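Local coordinates for Serine/threonine-protein kinase pelle (Drosophila melanogaster, PDB 1D2Z) that acts as a serine/threonine kinase in the Toll receptor signalling pathway that establishes embryonic dorsoventral polarity, and is recruited to the plasma membrane by Tube through paired death domains, at residues T39-Y44 / F81-K86. Sequence-based numbering, arbitrary orientation.
Sequences TAVKLY and FALFKK
Leu-83 puts both of its methyl groups against Ala-40, the last residue of helix 34-40, and Val-41, the residue that follows it. CD1 is shared: it lies 3.9 Å from Ala-40 CB and sits equally near Val-41 CG1. The other branch, CD2, meets Val-41 CG1 at 3.9 Å, so this one valine methyl touches both tips of the leucine fork. These are van der Waals distances, and no hydrogen bond joins the two segments. With CG anti to the backbone N (chi1 172°), the Leu-83 fork is carried out from helix 77-86 toward Ala-40 and Val-41; the nearest CA atoms, those of Ala-40 and Leu-83, are still 8.0 Å apart. In the death-domain six-helix bundle this joins helix 77-86 to the end of helix 34-40, which closes in a Schellman motif: Lys-42 has a positive phi of 60° and two bonds lead back into the last helical turn, one of them Lys-42 N to Thr-39 O at 3.0 Å. Trp-69 of helix 61-73 touches both Val-41 and Leu-83, and both are buried in the complex, whereas Ala-40 remains partly exposed. Leu-83 also packs on Ile-147 of the Tube death domain. At the exposed margin, the Lys-86 chain bends at its third torsion (chi3 74°) and brings NZ to 4.4 Å from Ala-40 O, too distant for a hydrogen bond.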
loop_
_atom_site.group_PDB
_atom_site.type_symbol
_atom_site.label_atom_id
_atom_site.label_comp_id
_atom_site.label_asym_id
_atom_site.label_seq_id
_atom_site.Cartn_x
_atom_site.Cartn_y
_atom_site.Cartn_z
ATOM N N THR A 39 16.608 2.175 -5.433
ATOM C CA THR A 39 16.781 2.300 -6.878
ATOM C C THR A 39 16.360 1.023 -7.598
ATOM O O THR A 39 15.675 1.081 -8.622
ATOM C CB THR A 39 18.239 2.660 -7.253
ATOM O OG1 THR A 39 18.582 3.916 -6.656
ATOM C CG2 THR A 39 18.398 2.767 -8.776
ATOM N N ALA A 40 16.724 -0.123 -7.022
ATOM C CA ALA A 40 16.406 -1.421 -7.609
ATOM C C ALA A 40 14.911 -1.690 -7.775
ATOM O O ALA A 40 14.507 -2.385 -8.706
ATOM C CB ALA A 40 17.055 -2.544 -6.802
ATOM N N VAL A 41 14.100 -1.196 -6.841
ATOM C CA VAL A 41 12.650 -1.394 -6.923
ATOM C C VAL A 41 11.967 -0.150 -7.493
ATOM O O VAL A 41 10.744 -0.073 -7.566
ATOM C CB VAL A 41 12.033 -1.748 -5.545
ATOM C CG1 VAL A 41 12.703 -2.992 -4.978
ATOM C CG2 VAL A 41 12.165 -0.581 -4.588
ATOM N N LYS A 42 12.779 0.833 -7.868
ATOM C CA LYS A 42 12.298 2.077 -8.457
ATOM C C LYS A 42 11.343 2.888 -7.587
ATOM O O LYS A 42 10.282 3.309 -8.052
ATOM C CB LYS A 42 11.658 1.802 -9.828
ATOM C CG LYS A 42 12.593 1.145 -10.827
ATOM C CD LYS A 42 11.895 0.877 -12.154
ATOM C CE LYS A 42 12.820 0.141 -13.121
ATOM N NZ LYS A 42 12.151 -0.183 -14.418
ATOM N N LEU A 43 11.705 3.099 -6.324
ATOM C CA LEU A 43 10.877 3.910 -5.434
ATOM C C LEU A 43 10.864 5.327 -6.007
ATOM O O LEU A 43 11.830 5.748 -6.655
ATOM C CB LEU A 43 11.453 3.950 -4.010
ATOM C CG LEU A 43 11.335 2.705 -3.123
ATOM C CD1 LEU A 43 11.742 3.066 -1.688
ATOM C CD2 LEU A 43 9.906 2.197 -3.134
ATOM N N TYR A 44 9.778 6.052 -5.763
ATOM C CA TYR A 44 9.633 7.414 -6.261
ATOM C C TYR A 44 10.427 8.417 -5.423
ATOM O O TYR A 44 10.801 8.128 -4.277
ATOM C CB TYR A 44 8.152 7.796 -6.342
ATOM C CG TYR A 44 7.423 7.106 -7.477
ATOM C CD1 TYR A 44 6.831 5.854 -7.292
ATOM C CD2 TYR A 44 7.344 7.693 -8.745
ATOM C CE1 TYR A 44 6.184 5.201 -8.335
ATOM C CE2 TYR A 44 6.694 7.043 -9.802
ATOM C CZ TYR A 44 6.120 5.800 -9.588
ATOM O OH TYR A 44 5.488 5.144 -10.623
ATOM N N PHE A 81 13.636 -11.691 -0.377
ATOM C CA PHE A 81 14.728 -12.644 -0.579
ATOM C C PHE A 81 15.245 -12.505 -2.024
ATOM O O PHE A 81 16.452 -12.395 -2.253
ATOM C CB PHE A 81 14.202 -14.062 -0.316
ATOM C CG PHE A 81 15.268 -15.128 -0.291
ATOM C CD1 PHE A 81 16.043 -15.335 0.851
ATOM C CD2 PHE A 81 15.466 -15.957 -1.394
ATOM C CE1 PHE A 81 17.000 -16.358 0.895
ATOM C CE2 PHE A 81 16.421 -16.984 -1.362
ATOM C CZ PHE A 81 17.186 -17.183 -0.214
ATOM N N ALA A 82 14.318 -12.449 -2.983
ATOM C CA ALA A 82 14.661 -12.305 -4.399
ATOM C C ALA A 82 15.381 -10.987 -4.691
ATOM O O ALA A 82 16.290 -10.941 -5.528
ATOM C CB ALA A 82 13.406 -12.426 -5.267
ATOM N N LEU A 83 14.976 -9.916 -4.008
ATOM C CA LEU A 83 15.611 -8.614 -4.189
ATOM C C LEU A 83 17.056 -8.694 -3.716
ATOM O O LEU A 83 17.966 -8.198 -4.383
ATOM C CB LEU A 83 14.872 -7.525 -3.411
ATOM C CG LEU A 83 15.528 -6.135 -3.362
ATOM C CD1 LEU A 83 15.676 -5.544 -4.767
ATOM C CD2 LEU A 83 14.707 -5.202 -2.478
ATOM N N PHE A 84 17.257 -9.292 -2.546
ATOM C CA PHE A 84 18.598 -9.449 -1.997
ATOM C C PHE A 84 19.429 -10.275 -2.982
ATOM O O PHE A 84 20.583 -9.944 -3.268
ATOM C CB PHE A 84 18.545 -10.164 -0.640
ATOM C CG PHE A 84 17.920 -9.352 0.462
ATOM C CD1 PHE A 84 17.941 -7.959 0.422
ATOM C CD2 PHE A 84 17.346 -9.985 1.565
ATOM C CE1 PHE A 84 17.404 -7.207 1.472
ATOM C CE2 PHE A 84 16.808 -9.245 2.618
ATOM C CZ PHE A 84 16.836 -7.853 2.572
ATOM N N LYS A 85 18.815 -11.322 -3.527
ATOM C CA LYS A 85 19.486 -12.203 -4.480
ATOM C C LYS A 85 19.945 -11.429 -5.713
ATOM O O LYS A 85 21.077 -11.601 -6.173
ATOM C CB LYS A 85 18.564 -13.354 -4.893
ATOM C CG LYS A 85 19.210 -14.367 -5.833
ATOM C CD LYS A 85 18.233 -15.467 -6.219
ATOM C CE LYS A 85 18.873 -16.494 -7.161
ATOM N NZ LYS A 85 19.220 -15.936 -8.503
ATOM N N LYS A 86 19.079 -10.548 -6.215
ATOM C CA LYS A 86 19.396 -9.741 -7.391
ATOM C C LYS A 86 20.537 -8.767 -7.115
ATOM O O LYS A 86 21.366 -8.510 -7.986
ATOM C CB LYS A 86 18.150 -8.985 -7.884
ATOM C CG LYS A 86 18.406 -8.113 -9.114
ATOM C CD LYS A 86 17.140 -7.827 -9.920
ATOM C CE LYS A 86 16.226 -6.818 -9.247
ATOM N NZ LYS A 86 15.088 -6.481 -10.155
#